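Side-chain contacts in DNA repair and telomere maintenance protein nbs1 (Schizosaccharomyces pombe, PDB 3HUF), which serves in the MRN complex as a phosphoprotein-binding adaptor that links Ctp1 to the repair of DNA double-strand breaks: residues D178-L181 with Q182-S185; K206-I209 with K210-Q214; S30-S33 with S34-Q37. All coordinates share one frame; numbering follows the deposited sequence.

Contact 1 of 3, residues D178-L181 with Q182-S185; sequences DSYL and QYLS
Tyr180 and Leu184 belong to successive turns of one alpha-helix, where Leu184 N donates to Tyr180 O in a regular i to i+4 bond of 2.9 Å. This short helix follows strand 174-176 of the parallel sheet in the first BRCT domain. Its buried side chains include Tyr180, Leu181 and Leu184. Tyr180 touches Tyr183 through CE1 and Leu184 through CE2, both obliquely. CE1 comes 3.6 Å from Tyr183 CD2; it reaches the Tyr183 ring at its edge, with the two ring planes 49° apart, so the pair is neither parallel nor perpendicular. Leu184 sets CD1 3.6 Å from Tyr180 CE2, while its CD2 leans toward CZ and the hydroxyl. Both tyrosines hold CG anti to the backbone N (chi1 179° for Tyr180), which sends the two rings off the helix together, toward helix 198-209. There Tyr180 OH is hydrogen-bonded to the carbonyl of Leu197, and Tyr183 OH makes a weak bond to that of Ser196. Leu184 also packs on Leu133 of helix 123-134. Farther on, Ser185 OG folds back and donates to Gln182 O at 2.7 Å.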
ATOM      1  N   ASP A 178       4.443  -4.459 -13.689  1.00 41.27           N
ATOM      2  CA  ASP A 178       5.002  -3.457 -14.588  1.00 42.15           C
ATOM      3  C   ASP A 178       3.969  -2.601 -15.324  1.00 41.72           C
ATOM      4  O   ASP A 178       4.119  -1.385 -15.415  1.00 41.62           O
ATOM      5  CB  ASP A 178       5.816  -4.236 -15.635  1.00 43.49           C
ATOM      6  CG  ASP A 178       6.916  -3.428 -16.234  1.00 46.71           C
ATOM      7  OD1 ASP A 178       8.009  -3.410 -15.624  1.00 52.40           O
ATOM      8  OD2 ASP A 178       6.698  -2.844 -17.326  1.00 50.37           O
ATOM      9  N   SER A 179       2.935  -3.238 -15.874  1.00 41.73           N
ATOM     10  CA  SER A 179       1.911  -2.528 -16.657  1.00 41.57           C
ATOM     11  C   SER A 179       1.157  -1.479 -15.819  1.00 41.28           C
ATOM     12  O   SER A 179       0.831  -0.403 -16.316  1.00 42.02           O
ATOM     13  CB  SER A 179       0.935  -3.516 -17.328  1.00 41.56           C
ATOM     14  OG  SER A 179       0.082  -4.135 -16.368  1.00 42.95           O
ATOM     15  N   TYR A 180       0.891  -1.782 -14.554  1.00 40.21           N
ATOM     16  CA  TYR A 180       0.296  -0.800 -13.665  1.00 39.67           C
ATOM     17  C   TYR A 180       1.286   0.325 -13.325  1.00 40.08           C
ATOM     18  O   TYR A 180       0.904   1.501 -13.233  1.00 39.92           O
ATOM     19  CB  TYR A 180      -0.241  -1.446 -12.389  1.00 39.61           C
ATOM     20  CG  TYR A 180      -0.839  -0.448 -11.415  1.00 39.13           C
ATOM     21  CD1 TYR A 180      -2.094   0.129 -11.647  1.00 38.88           C
ATOM     22  CD2 TYR A 180      -0.139  -0.062 -10.282  1.00 40.22           C
ATOM     23  CE1 TYR A 180      -2.634   1.054 -10.748  1.00 36.86           C
ATOM     24  CE2 TYR A 180      -0.661   0.854  -9.379  1.00 41.41           C
ATOM     25  CZ  TYR A 180      -1.914   1.407  -9.614  1.00 40.02           C
ATOM     26  OH  TYR A 180      -2.402   2.321  -8.703  1.00 39.89           O
ATOM     27  N   LEU A 181       2.557  -0.024 -13.149  1.00 39.70           N
ATOM     28  CA  LEU A 181       3.581   0.982 -12.893  1.00 39.42           C
ATOM     29  C   LEU A 181       3.684   1.952 -14.068  1.00 40.07           C
ATOM     30  O   LEU A 181       3.792   3.159 -13.869  1.00 40.18           O
ATOM     31  CB  LEU A 181       4.933   0.328 -12.602  1.00 38.84           C
ATOM     32  CG  LEU A 181       4.990  -0.571 -11.365  1.00 38.63           C
ATOM     33  CD1 LEU A 181       6.346  -1.251 -11.256  1.00 37.49           C
ATOM     34  CD2 LEU A 181       4.673   0.200 -10.071  1.00 36.67           C
ATOM     35  N   GLN A 182       3.620   1.426 -15.287  1.00 41.02           N
ATOM     36  CA  GLN A 182       3.622   2.257 -16.489  1.00 42.70           C
ATOM     37  C   GLN A 182       2.462   3.269 -16.473  1.00 43.07           C
ATOM     38  O   GLN A 182       2.646   4.436 -16.816  1.00 42.60           O
ATOM     39  CB  GLN A 182       3.596   1.377 -17.752  1.00 42.93           C
ATOM     40  CG  GLN A 182       4.908   0.621 -17.973  1.00 46.44           C
ATOM     41  CD  GLN A 182       4.849  -0.335 -19.150  1.00 51.76           C
ATOM     42  OE1 GLN A 182       3.858  -0.366 -19.887  1.00 55.08           O
ATOM     43  NE2 GLN A 182       5.914  -1.121 -19.340  1.00 52.21           N
ATOM     44  N   TYR A 183       1.286   2.804 -16.054  1.00 43.73           N
ATOM     45  CA  TYR A 183       0.148   3.668 -15.791  1.00 45.00           C
ATOM     46  C   TYR A 183       0.482   4.761 -14.772  1.00 45.33           C
ATOM     47  O   TYR A 183       0.264   5.933 -15.052  1.00 45.93           O
ATOM     48  CB  TYR A 183      -1.056   2.841 -15.343  1.00 45.29           C
ATOM     49  CG  TYR A 183      -2.224   3.630 -14.792  1.00 47.73           C
ATOM     50  CD1 TYR A 183      -2.918   4.535 -15.587  1.00 50.97           C
ATOM     51  CD2 TYR A 183      -2.661   3.446 -13.478  1.00 50.42           C
ATOM     52  CE1 TYR A 183      -4.003   5.261 -15.076  1.00 52.93           C
ATOM     53  CE2 TYR A 183      -3.743   4.161 -12.964  1.00 50.34           C
ATOM     54  CZ  TYR A 183      -4.409   5.059 -13.770  1.00 52.96           C
ATOM     55  OH  TYR A 183      -5.485   5.775 -13.275  1.00 55.92           O
ATOM     56  N   LEU A 184       1.023   4.405 -13.610  1.00 45.48           N
ATOM     57  CA  LEU A 184       1.421   5.439 -12.629  1.00 45.95           C
ATOM     58  C   LEU A 184       2.410   6.489 -13.155  1.00 46.66           C
ATOM     59  O   LEU A 184       2.388   7.644 -12.726  1.00 46.77           O
ATOM     60  CB  LEU A 184       1.975   4.814 -11.356  1.00 45.95           C
ATOM     61  CG  LEU A 184       1.007   4.006 -10.496  1.00 45.99           C
ATOM     62  CD1 LEU A 184       1.703   3.539  -9.233  1.00 45.45           C
ATOM     63  CD2 LEU A 184      -0.242   4.820 -10.159  1.00 46.05           C
ATOM     64  N   SER A 185       3.257   6.110 -14.108  1.00 47.40           N
ATOM     65  CA  SER A 185       4.245   7.049 -14.643  1.00 48.64           C
ATOM     66  C   SER A 185       3.568   8.146 -15.491  1.00 49.51           C
ATOM     67  O   SER A 185       4.206   9.129 -15.878  1.00 49.96           O
ATOM     68  CB  SER A 185       5.341   6.314 -15.428  1.00 48.13           C
ATOM     69  OG  SER A 185       4.877   5.895 -16.699  1.00 49.12           O
TER

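Contact 2 of 3, residues K206-I209 with K210-Q214; sequences KNII and KNNDQ
Asn212 heads an Asx turn in the loop and reaches back to Ile208 of helix 198-209, so that its amide does the main polar work where this helix gives way to the segment leading to helix 219-222. In the Asx turn, Asn212 OD1 accepts from Gln214 N at 3.2 Å. At the other end of the amide, ND2 donates to Ile208 O at 2.9 Å with an N-H...O angle of 170°. The acceptor lies in the plane of the Asn212 amide, yet the donor stands well above the carbonyl plane of Ile208, 40° out of it. With CG anti to the backbone N (chi1 -161°), the amide lies alongside the Ile208 side chain, both pointing the same way, and ND2 is brought near CG2. ND2 has a second acceptor in Gln156 OE1, so this one nitrogen ties Ile208 O both to the loop and to a neighbouring part of the chain. Backbone bonds around Ile209 are poorer. Lys210 N bends to Asn207 O, a weak bond of 3.2 Å, and Asn212 N makes another weak one to Ile209 O. Farther along the loop Gln214 is held by other parts of the chain, its OE1 accepting from Ile161 N and its backbone O from Trp298 NE1. The aliphatic part of Lys210 doubles back over Lys206-Ile209, bent partway along its chain, and its CD rests 3.4 Å from Lys206 O.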
ATOM      1  N   LYS A 206      -6.608  -8.809 -10.648  1.00 34.15           N
ATOM      2  CA  LYS A 206      -7.569  -9.794 -11.096  1.00 35.09           C
ATOM      3  C   LYS A 206      -7.171 -10.417 -12.439  1.00 34.08           C
ATOM      4  O   LYS A 206      -7.411 -11.593 -12.666  1.00 33.60           O
ATOM      5  CB  LYS A 206      -8.977  -9.195 -11.173  1.00 35.84           C
ATOM      6  CG  LYS A 206      -9.538  -8.857  -9.795  1.00 40.73           C
ATOM      7  CD  LYS A 206     -11.023  -8.431  -9.840  1.00 46.60           C
ATOM      8  CE  LYS A 206     -11.368  -7.532  -8.615  1.00 49.59           C
ATOM      9  NZ  LYS A 206     -12.849  -7.358  -8.420  1.00 50.98           N
ATOM     10  N   ASN A 207      -6.557  -9.622 -13.312  1.00 33.17           N
ATOM     11  CA  ASN A 207      -6.164 -10.132 -14.624  1.00 32.36           C
ATOM     12  C   ASN A 207      -4.923 -11.018 -14.488  1.00 32.31           C
ATOM     13  O   ASN A 207      -4.854 -12.074 -15.116  1.00 31.28           O
ATOM     14  CB  ASN A 207      -5.963  -8.978 -15.627  1.00 31.66           C
ATOM     15  CG  ASN A 207      -5.941  -9.447 -17.055  1.00 32.53           C
ATOM     16  OD1 ASN A 207      -6.955  -9.944 -17.593  1.00 29.78           O
ATOM     17  ND2 ASN A 207      -4.784  -9.286 -17.705  1.00 32.37           N
ATOM     18  N   ILE A 208      -3.980 -10.611 -13.625  1.00 32.35           N
ATOM     19  CA  ILE A 208      -2.755 -11.392 -13.375  1.00 33.35           C
ATOM     20  C   ILE A 208      -3.029 -12.858 -13.015  1.00 33.94           C
ATOM     21  O   ILE A 208      -2.462 -13.783 -13.642  1.00 34.47           O
ATOM     22  CB  ILE A 208      -1.834 -10.751 -12.282  1.00 33.14           C
ATOM     23  CG1 ILE A 208      -1.135  -9.503 -12.818  1.00 33.11           C
ATOM     24  CG2 ILE A 208      -0.801 -11.747 -11.793  1.00 32.88           C
ATOM     25  CD1 ILE A 208      -0.425  -8.670 -11.715  1.00 33.23           C
ATOM     26  N   ILE A 209      -3.919 -13.073 -12.047  1.00 34.49           N
ATOM     27  CA  ILE A 209      -4.192 -14.420 -11.538  1.00 35.46           C
ATOM     28  C   ILE A 209      -5.068 -15.277 -12.463  1.00 36.35           C
ATOM     29  O   ILE A 209      -5.087 -16.505 -12.319  1.00 37.25           O
ATOM     30  CB  ILE A 209      -4.775 -14.398 -10.094  1.00 35.85           C
ATOM     31  CG1 ILE A 209      -6.198 -13.819 -10.083  1.00 36.16           C
ATOM     32  CG2 ILE A 209      -3.848 -13.612  -9.130  1.00 34.69           C
ATOM     33  CD1 ILE A 209      -6.890 -13.924  -8.738  1.00 37.69           C
ATOM     34  N   LYS A 210      -5.784 -14.651 -13.401  1.00 36.87           N
ATOM     35  CA  LYS A 210      -6.568 -15.383 -14.429  1.00 37.25           C
ATOM     36  C   LYS A 210      -5.663 -16.278 -15.270  1.00 37.25           C
ATOM     37  O   LYS A 210      -4.563 -15.868 -15.631  1.00 37.63           O
ATOM     38  CB  LYS A 210      -7.211 -14.386 -15.391  1.00 37.34           C
ATOM     39  CG  LYS A 210      -8.695 -14.465 -15.541  1.00 38.35           C
ATOM     40  CD  LYS A 210      -9.331 -13.195 -14.984  1.00 42.70           C
ATOM     41  CE  LYS A 210     -10.706 -12.966 -15.602  1.00 43.01           C
ATOM     42  NZ  LYS A 210     -10.996 -11.527 -15.832  1.00 43.59           N
ATOM     43  N   ASN A 211      -6.130 -17.483 -15.595  1.00 37.86           N
ATOM     44  CA  ASN A 211      -5.383 -18.464 -16.414  1.00 38.20           C
ATOM     45  C   ASN A 211      -3.912 -18.640 -15.993  1.00 38.51           C
ATOM     46  O   ASN A 211      -3.033 -18.855 -16.829  1.00 38.11           O
ATOM     47  CB  ASN A 211      -5.448 -18.123 -17.919  1.00 37.89           C
ATOM     48  CG  ASN A 211      -6.860 -17.814 -18.409  1.00 38.18           C
ATOM     49  OD1 ASN A 211      -7.848 -18.261 -17.823  1.00 38.30           O
ATOM     50  ND2 ASN A 211      -6.952 -17.041 -19.497  1.00 35.96           N
ATOM     51  N   ASN A 212      -3.652 -18.522 -14.696  1.00 39.01           N
ATOM     52  CA  ASN A 212      -2.288 -18.510 -14.186  1.00 39.41           C
ATOM     53  C   ASN A 212      -2.053 -19.702 -13.252  1.00 39.71           C
ATOM     54  O   ASN A 212      -2.619 -19.743 -12.161  1.00 39.45           O
ATOM     55  CB  ASN A 212      -2.032 -17.180 -13.469  1.00 38.80           C
ATOM     56  CG  ASN A 212      -0.555 -16.876 -13.298  1.00 39.13           C
ATOM     57  OD1 ASN A 212       0.263 -17.778 -13.131  1.00 39.35           O
ATOM     58  ND2 ASN A 212      -0.207 -15.593 -13.326  1.00 37.75           N
ATOM     59  N   ASP A 213      -1.226 -20.664 -13.682  1.00 40.32           N
ATOM     60  CA  ASP A 213      -0.958 -21.870 -12.884  1.00 41.06           C
ATOM     61  C   ASP A 213      -0.026 -21.663 -11.675  1.00 41.15           C
ATOM     62  O   ASP A 213       0.450 -22.627 -11.066  1.00 41.67           O
ATOM     63  CB  ASP A 213      -0.474 -23.040 -13.768  1.00 41.41           C
ATOM     64  CG  ASP A 213       0.993 -22.905 -14.222  1.00 42.66           C
ATOM     65  OD1 ASP A 213       1.649 -21.856 -14.012  1.00 42.49           O
ATOM     66  OD2 ASP A 213       1.493 -23.882 -14.821  1.00 45.76           O
ATOM     67  N   GLN A 214       0.246 -20.413 -11.342  1.00 40.99           N
ATOM     68  CA  GLN A 214       1.043 -20.109 -10.175  1.00 41.28           C
ATOM     69  C   GLN A 214       0.131 -19.601  -9.055  1.00 41.45           C
ATOM     70  O   GLN A 214       0.569 -19.420  -7.920  1.00 40.87           O
ATOM     71  CB  GLN A 214       2.122 -19.071 -10.524  1.00 41.41           C
ATOM     72  CG  GLN A 214       3.188 -19.580 -11.510  1.00 40.73           C
ATOM     73  CD  GLN A 214       4.040 -20.703 -10.921  1.00 41.18           C
ATOM     74  OE1 GLN A 214       4.662 -20.536  -9.870  1.00 39.94           O
ATOM     75  NE2 GLN A 214       4.064 -21.852 -11.599  1.00 39.25           N
TER

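Contact 3 of 3, residues S30-S33 with S34-Q37; sequences SDDS and SHIQ
Asp32 and His35 lie side by side and point the same way across a tight turn in the FHA domain, the carboxylate turned 65° from the imidazole. His35 ND1 donates to Asp32 OD1 at 2.6 Å; the oxygen sits in the ring plane at its edge and uses its syn lone pair. On the anti side, 30° out of the carboxylate plane, the same oxygen accepts from Ser34 N at 3.1 Å, an Asx turn. Asp32 can do both because CG stands between its backbone N and carbonyl carbon (chi1 56°), which folds the carboxylate over the turn. In the backbone, His35 N donates to Asp32 O at 3.1 Å, closing the turn. Asp31 sets its carboxylate against the next part of strand 35-37 in another way, crossing the Gln37 side chain at about a right angle. Its OD1 receives Gln37 N at 2.9 Å from above the carboxylate plane. A water lies 2.8 Å from Asp31 OD1 and 2.7 Å from Gln37 O. Asp31 OD2 forms a salt bridge with Lys12, which also bonds Gln37 OE1. The two bonds on Asp32 OD1 should restrain the rotation of the carboxylate, and its negative charge would probably raise the affinity of His35 for a second proton.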
ATOM      1  N   SER A  30      -6.142  29.580 -10.688  1.00 53.03           N
ATOM      2  CA  SER A  30      -6.794  28.542 -11.488  1.00 54.39           C
ATOM      3  C   SER A  30      -6.221  27.155 -11.240  1.00 54.75           C
ATOM      4  O   SER A  30      -5.008  26.985 -11.127  1.00 55.60           O
ATOM      5  CB  SER A  30      -6.861  28.893 -12.991  1.00 54.90           C
ATOM      6  OG  SER A  30      -5.581  29.104 -13.558  1.00 56.67           O
ATOM      7  N   ASP A  31      -7.113  26.172 -11.152  1.00 54.82           N
ATOM      8  CA  ASP A  31      -6.755  24.787 -10.865  1.00 54.75           C
ATOM      9  C   ASP A  31      -5.792  24.191 -11.873  1.00 54.58           C
ATOM     10  O   ASP A  31      -6.195  23.742 -12.950  1.00 55.09           O
ATOM     11  CB  ASP A  31      -8.011  23.920 -10.820  1.00 54.97           C
ATOM     12  CG  ASP A  31      -8.952  24.336  -9.733  1.00 54.72           C
ATOM     13  OD1 ASP A  31      -8.548  24.294  -8.558  1.00 53.49           O
ATOM     14  OD2 ASP A  31     -10.101  24.696 -10.057  1.00 56.56           O
ATOM     15  N   ASP A  32      -4.512  24.192 -11.522  1.00 53.96           N
ATOM     16  CA  ASP A  32      -3.529  23.458 -12.308  1.00 52.95           C
ATOM     17  C   ASP A  32      -2.639  22.654 -11.392  1.00 52.09           C
ATOM     18  O   ASP A  32      -2.865  22.599 -10.179  1.00 52.45           O
ATOM     19  CB  ASP A  32      -2.734  24.372 -13.266  1.00 52.86           C
ATOM     20  CG  ASP A  32      -2.040  25.530 -12.568  1.00 52.64           C
ATOM     21  OD1 ASP A  32      -1.645  25.395 -11.393  1.00 52.04           O
ATOM     22  OD2 ASP A  32      -1.867  26.588 -13.220  1.00 53.17           O
ATOM     23  N   SER A  33      -1.616  22.045 -11.971  1.00 50.87           N
ATOM     24  CA  SER A  33      -0.736  21.157 -11.228  1.00 49.72           C
ATOM     25  C   SER A  33      -0.111  21.806  -9.988  1.00 48.00           C
ATOM     26  O   SER A  33       0.468  21.100  -9.156  1.00 48.42           O
ATOM     27  CB  SER A  33       0.380  20.658 -12.134  1.00 50.13           C
ATOM     28  OG  SER A  33       1.432  21.608 -12.167  1.00 51.32           O
ATOM     29  N   SER A  34      -0.205  23.125  -9.849  1.00 45.51           N
ATOM     30  CA  SER A  34       0.399  23.766  -8.672  1.00 43.76           C
ATOM     31  C   SER A  34      -0.461  24.834  -7.996  1.00 42.45           C
ATOM     32  O   SER A  34       0.026  25.576  -7.147  1.00 42.39           O
ATOM     33  CB  SER A  34       1.815  24.286  -8.974  1.00 43.36           C
ATOM     34  OG  SER A  34       1.765  25.454  -9.764  1.00 43.38           O
ATOM     35  N   HIS A  35      -1.744  24.877  -8.348  1.00 41.52           N
ATOM     36  CA  HIS A  35      -2.688  25.838  -7.776  1.00 40.42           C
ATOM     37  C   HIS A  35      -4.037  25.186  -7.513  1.00 40.65           C
ATOM     38  O   HIS A  35      -4.487  24.298  -8.271  1.00 40.91           O
ATOM     39  CB  HIS A  35      -2.915  27.031  -8.708  1.00 40.08           C
ATOM     40  CG  HIS A  35      -1.681  27.824  -9.021  1.00 39.26           C
ATOM     41  ND1 HIS A  35      -0.796  27.461 -10.014  1.00 38.00           N
ATOM     42  CD2 HIS A  35      -1.203  28.976  -8.494  1.00 37.45           C
ATOM     43  CE1 HIS A  35       0.192  28.335 -10.060  1.00 38.62           C
ATOM     44  NE2 HIS A  35      -0.033  29.266  -9.150  1.00 38.33           N
ATOM     45  N   ILE A  36      -4.707  25.660  -6.468  1.00 39.80           N
ATOM     46  CA  ILE A  36      -6.013  25.144  -6.085  1.00 39.14           C
ATOM     47  C   ILE A  36      -6.928  26.331  -5.824  1.00 39.13           C
ATOM     48  O   ILE A  36      -6.695  27.124  -4.899  1.00 38.04           O
ATOM     49  CB  ILE A  36      -5.924  24.237  -4.796  1.00 39.46           C
ATOM     50  CG1 ILE A  36      -4.901  23.102  -4.978  1.00 39.77           C
ATOM     51  CG2 ILE A  36      -7.277  23.654  -4.424  1.00 38.49           C
ATOM     52  CD1 ILE A  36      -4.506  22.418  -3.683  1.00 40.82           C
ATOM     53  N   GLN A  37      -7.965  26.457  -6.648  1.00 38.76           N
ATOM     54  CA  GLN A  37      -8.974  27.485  -6.476  1.00 38.85           C
ATOM     55  C   GLN A  37     -10.042  27.079  -5.467  1.00 39.18           C
ATOM     56  O   GLN A  37     -10.652  26.003  -5.572  1.00 38.23           O
ATOM     57  CB  GLN A  37      -9.660  27.825  -7.805  1.00 39.11           C
ATOM     58  CG  GLN A  37     -10.625  28.996  -7.670  1.00 38.17           C
ATOM     59  CD  GLN A  37     -11.205  29.472  -9.001  1.00 39.49           C
ATOM     60  OE1 GLN A  37     -11.605  28.676  -9.851  1.00 40.64           O
ATOM     61  NE2 GLN A  37     -11.249  30.776  -9.176  1.00 38.51           N
TER
HETATM   62  O   HOH W   1     -11.087  24.050  -7.323  1.00 41.98           O

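Overall arrangement
Along the chain contact 3 comes first, in the FHA domain at strand 35-37, an outermost strand of its mixed sheet. Contacts 1 and 2 follow much later. Contact 1 occupies helix 178-184 of the first BRCT domain, and contact 2 lies where helix 198-209, the next helix in the chain, runs into the following loop. That helix packs on Tyr180 and Tyr183 of contact 1, although the two contacts themselves do not touch: their centres are about 18 Å apart and their nearest atoms about 7 Å. Contact 3 lies about 25 Å from contact 1 and about 41 Å from contact 2, centre to centre. All three sit within an N-terminal region whose FHA and BRCT domains recognise phosphorylated proteins.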